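Local coordinates for beta-ketoacyl-[acyl-carrier-protein] synthase FabY (Pseudomonas aeruginosa, PDB 4CW4) that catalyses the condensation of acetyl-CoA with malonyl-ACP to beta-acetoacetyl-ACP, the primer that starts fatty acid biosynthesis, at residues K528-N536 with G547-A555. Residues are numbered along the deposited sequence; the frame is centred on the assembly and turned at random.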
loop_
_atom_site.group_PDB
_atom_site.type_symbol
_atom_site.label_atom_id
_atom_site.label_comp_id
_atom_site.label_asym_id
_atom_site.label_seq_id
_atom_site.Cartn_x
_atom_site.Cartn_y
_atom_site.Cartn_z
ATOM N N LYS A 528 -18.697 -35.893 -7.440
ATOM C CA LYS A 528 -19.445 -35.018 -6.549
ATOM C C LYS A 528 -18.959 -33.578 -6.764
ATOM O O LYS A 528 -17.786 -33.288 -6.529
ATOM C CB LYS A 528 -19.222 -35.438 -5.096
ATOM C CG LYS A 528 -19.966 -34.589 -4.074
ATOM C CD LYS A 528 -19.623 -34.984 -2.652
ATOM C CE LYS A 528 -20.447 -34.156 -1.671
ATOM N NZ LYS A 528 -20.207 -34.452 -0.215
ATOM N N PRO A 529 -19.848 -32.673 -7.227
ATOM C CA PRO A 529 -19.419 -31.293 -7.510
ATOM C C PRO A 529 -18.717 -30.641 -6.327
ATOM O O PRO A 529 -19.117 -30.822 -5.187
ATOM C CB PRO A 529 -20.730 -30.561 -7.795
ATOM C CG PRO A 529 -21.689 -31.637 -8.225
ATOM C CD PRO A 529 -21.284 -32.882 -7.506
ATOM N N LEU A 530 -17.667 -29.887 -6.616
ATOM C CA LEU A 530 -16.945 -29.158 -5.590
ATOM C C LEU A 530 -17.767 -27.935 -5.194
ATOM O O LEU A 530 -18.300 -27.233 -6.057
ATOM C CB LEU A 530 -15.562 -28.778 -6.110
ATOM C CG LEU A 530 -14.611 -29.947 -6.310
ATOM C CD1 LEU A 530 -13.469 -29.563 -7.240
ATOM C CD2 LEU A 530 -14.098 -30.447 -4.975
ATOM N N GLU A 531 -17.888 -27.704 -3.888
ATOM C CA GLU A 531 -18.779 -26.679 -3.345
ATOM C C GLU A 531 -18.041 -25.582 -2.606
ATOM O O GLU A 531 -18.601 -24.524 -2.388
ATOM C CB GLU A 531 -19.808 -27.287 -2.382
ATOM C CG GLU A 531 -20.622 -28.458 -2.946
ATOM C CD GLU A 531 -21.645 -28.061 -3.994
ATOM O OE1 GLU A 531 -21.638 -26.913 -4.480
ATOM O OE2 GLU A 531 -22.463 -28.937 -4.353
ATOM N N VAL A 532 -16.800 -25.853 -2.211
ATOM C CA VAL A 532 -16.023 -24.913 -1.416
ATOM C C VAL A 532 -14.591 -24.889 -1.911
ATOM O O VAL A 532 -14.005 -25.937 -2.137
ATOM C CB VAL A 532 -16.009 -25.332 0.053
ATOM C CG1 VAL A 532 -15.093 -24.410 0.901
ATOM C CG2 VAL A 532 -17.418 -25.358 0.597
ATOM N N CYS A 533 -14.034 -23.682 -2.065
ATOM C CA CYS A 533 -12.619 -23.540 -2.380
ATOM C C CYS A 533 -11.906 -22.737 -1.304
ATOM O O CYS A 533 -12.398 -21.681 -0.866
ATOM C CB CYS A 533 -12.410 -22.830 -3.715
ATOM S SG CYS A 533 -10.667 -22.753 -4.206
ATOM N N PHE A 534 -10.745 -23.239 -0.897
ATOM C CA PHE A 534 -9.835 -22.512 -0.028
ATOM C C PHE A 534 -8.728 -21.912 -0.891
ATOM O O PHE A 534 -7.945 -22.641 -1.523
ATOM C CB PHE A 534 -9.257 -23.463 1.002
ATOM C CG PHE A 534 -10.314 -24.110 1.851
ATOM C CD1 PHE A 534 -10.939 -23.393 2.841
ATOM C CD2 PHE A 534 -10.700 -25.416 1.634
ATOM C CE1 PHE A 534 -11.911 -23.958 3.616
ATOM C CE2 PHE A 534 -11.683 -25.987 2.401
ATOM C CZ PHE A 534 -12.292 -25.259 3.396
ATOM N N ILE A 535 -8.688 -20.582 -0.929
ATOM C CA ILE A 535 -7.655 -19.846 -1.654
ATOM C C ILE A 535 -6.494 -19.590 -0.690
ATOM O O ILE A 535 -6.698 -18.966 0.358
ATOM C CB ILE A 535 -8.178 -18.482 -2.145
ATOM C CG1 ILE A 535 -9.496 -18.603 -2.926
ATOM C CG2 ILE A 535 -7.119 -17.789 -2.985
ATOM C CD1 ILE A 535 -9.457 -19.432 -4.144
ATOM N N ASN A 536 -5.301 -20.076 -1.022
ATOM C CA ASN A 536 -4.160 -19.934 -0.142
ATOM C C ASN A 536 -3.066 -19.053 -0.733
ATOM O O ASN A 536 -2.726 -19.169 -1.918
ATOM C CB ASN A 536 -3.573 -21.297 0.220
ATOM C CG ASN A 536 -2.717 -21.221 1.474
ATOM O OD1 ASN A 536 -3.075 -20.526 2.438
ATOM N ND2 ASN A 536 -1.557 -21.867 1.451
ATOM N N GLY A 547 -8.557 -17.659 2.047
ATOM C CA GLY A 547 -9.941 -17.267 1.844
ATOM C C GLY A 547 -10.874 -18.437 1.613
ATOM O O GLY A 547 -10.460 -19.473 1.073
ATOM N N VAL A 548 -12.140 -18.251 1.978
ATOM C CA VAL A 548 -13.177 -19.265 1.800
ATOM C C VAL A 548 -14.191 -18.784 0.769
ATOM O O VAL A 548 -14.808 -17.727 0.928
ATOM C CB VAL A 548 -13.899 -19.556 3.137
ATOM C CG1 VAL A 548 -14.942 -20.650 2.950
ATOM C CG2 VAL A 548 -12.901 -19.960 4.200
ATOM N N VAL A 549 -14.368 -19.577 -0.282
ATOM C CA VAL A 549 -15.312 -19.265 -1.347
ATOM C C VAL A 549 -16.311 -20.410 -1.464
ATOM O O VAL A 549 -15.923 -21.573 -1.536
ATOM C CB VAL A 549 -14.594 -19.091 -2.717
ATOM C CG1 VAL A 549 -15.548 -18.491 -3.748
ATOM C CG2 VAL A 549 -13.327 -18.266 -2.582
ATOM N N LEU A 550 -17.592 -20.064 -1.463
ATOM C CA LEU A 550 -18.686 -21.017 -1.605
ATOM C C LEU A 550 -19.222 -20.980 -3.024
ATOM O O LEU A 550 -19.241 -19.926 -3.656
ATOM C CB LEU A 550 -19.826 -20.674 -0.644
ATOM C CG LEU A 550 -19.453 -20.431 0.821
ATOM C CD1 LEU A 550 -20.713 -20.111 1.632
ATOM C CD2 LEU A 550 -18.709 -21.638 1.389
ATOM N N SER A 551 -19.667 -22.131 -3.527
ATOM C CA SER A 551 -20.213 -22.218 -4.866
ATOM C C SER A 551 -21.542 -21.482 -4.997
ATOM O O SER A 551 -22.227 -21.228 -3.998
ATOM C CB SER A 551 -20.477 -23.693 -5.227
ATOM O OG SER A 551 -21.536 -24.185 -4.423
ATOM N N PRO A 552 -21.955 -21.221 -6.250
ATOM C CA PRO A 552 -23.318 -20.727 -6.456
ATOM C C PRO A 552 -24.401 -21.614 -5.837
ATOM O O PRO A 552 -25.365 -21.074 -5.286
ATOM C CB PRO A 552 -23.439 -20.675 -7.972
ATOM C CG PRO A 552 -22.051 -20.419 -8.433
ATOM C CD PRO A 552 -21.170 -21.192 -7.497
ATOM N N ARG A 553 -24.260 -22.933 -5.914
ATOM C CA ARG A 553 -25.291 -23.798 -5.354
ATOM C C ARG A 553 -25.457 -23.563 -3.860
ATOM O O ARG A 553 -26.579 -23.466 -3.369
ATOM C CB ARG A 553 -24.985 -25.279 -5.574
ATOM C CG ARG A 553 -26.134 -26.181 -5.129
ATOM C CD ARG A 553 -25.854 -27.654 -5.383
ATOM N NE ARG A 553 -25.048 -28.222 -4.305
ATOM C CZ ARG A 553 -25.513 -28.511 -3.094
ATOM N NH1 ARG A 553 -26.788 -28.284 -2.791
ATOM N NH2 ARG A 553 -24.694 -29.023 -2.180
ATOM N N ILE A 554 -24.345 -23.498 -3.140
ATOM C CA ILE A 554 -24.395 -23.280 -1.699
ATOM C C ILE A 554 -24.981 -21.905 -1.398
ATOM O O ILE A 554 -25.844 -21.760 -0.545
ATOM C CB ILE A 554 -23.004 -23.445 -1.063
ATOM C CG1 ILE A 554 -22.503 -24.888 -1.260
ATOM C CG2 ILE A 554 -23.007 -23.025 0.417
ATOM C CD1 ILE A 554 -23.270 -25.949 -0.525
ATOM N N ALA A 555 -24.511 -20.896 -2.112
ATOM C CA ALA A 555 -24.972 -19.536 -1.896
ATOM C C ALA A 555 -26.475 -19.422 -2.167
ATOM O O ALA A 555 -27.194 -18.779 -1.408
ATOM C CB ALA A 555 -24.189 -18.574 -2.787
#
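The carboxylate of E531 shares its two oxygens between S551 and R553, a worked example of one acid serving the start of a helix twice. S551 OG donates to E531 OE1 at 2.7 Å, meeting that oxygen nearly along its C-O bond, and in turn accepts from I554 N at 3.2 Å. S551 is thus the N-cap of helix 552-563, its hydroxyl engaged as donor and acceptor at once. E531 OE2 takes R553 NE at 2.7 Å in a salt bridge, with a weak bond from R553 NH2 to the same oxygen; OE2 lies in the guanidinium plane, yet NE approaches from above the carboxylate, the two planes being 69° apart. A bend at chi3 of R553 (83°) brings this edge round to the acid. The backbone carbonyl of E531 is satisfied as well, by S551 N. Beyond it begins an antiparallel hairpin of the thiolase-like ketosynthase fold, strands 532-539 and 543-550. C533 and V549 exchange two backbone bonds, C533 N to V549 O and V549 N to C533 O, each 2.9 Å, and I535 and G547 form a second such pair. The N-H and C=O groups of V532 and F534 face the other way, and F534 bonds to F435 and H437 of the parallel strand 434-437. On one face V532 CG2 lies 4.0 Å from L550 CD2, and V548 CG2 meets the F534 ring obliquely, beneath helix 409-425. The opposite face sets I535 CG1 against V549 CG2 at 3.9 Å, under helix 482-496, and the I535 side chain lies about 8 Å from that of H439, a predicted active-site histidine.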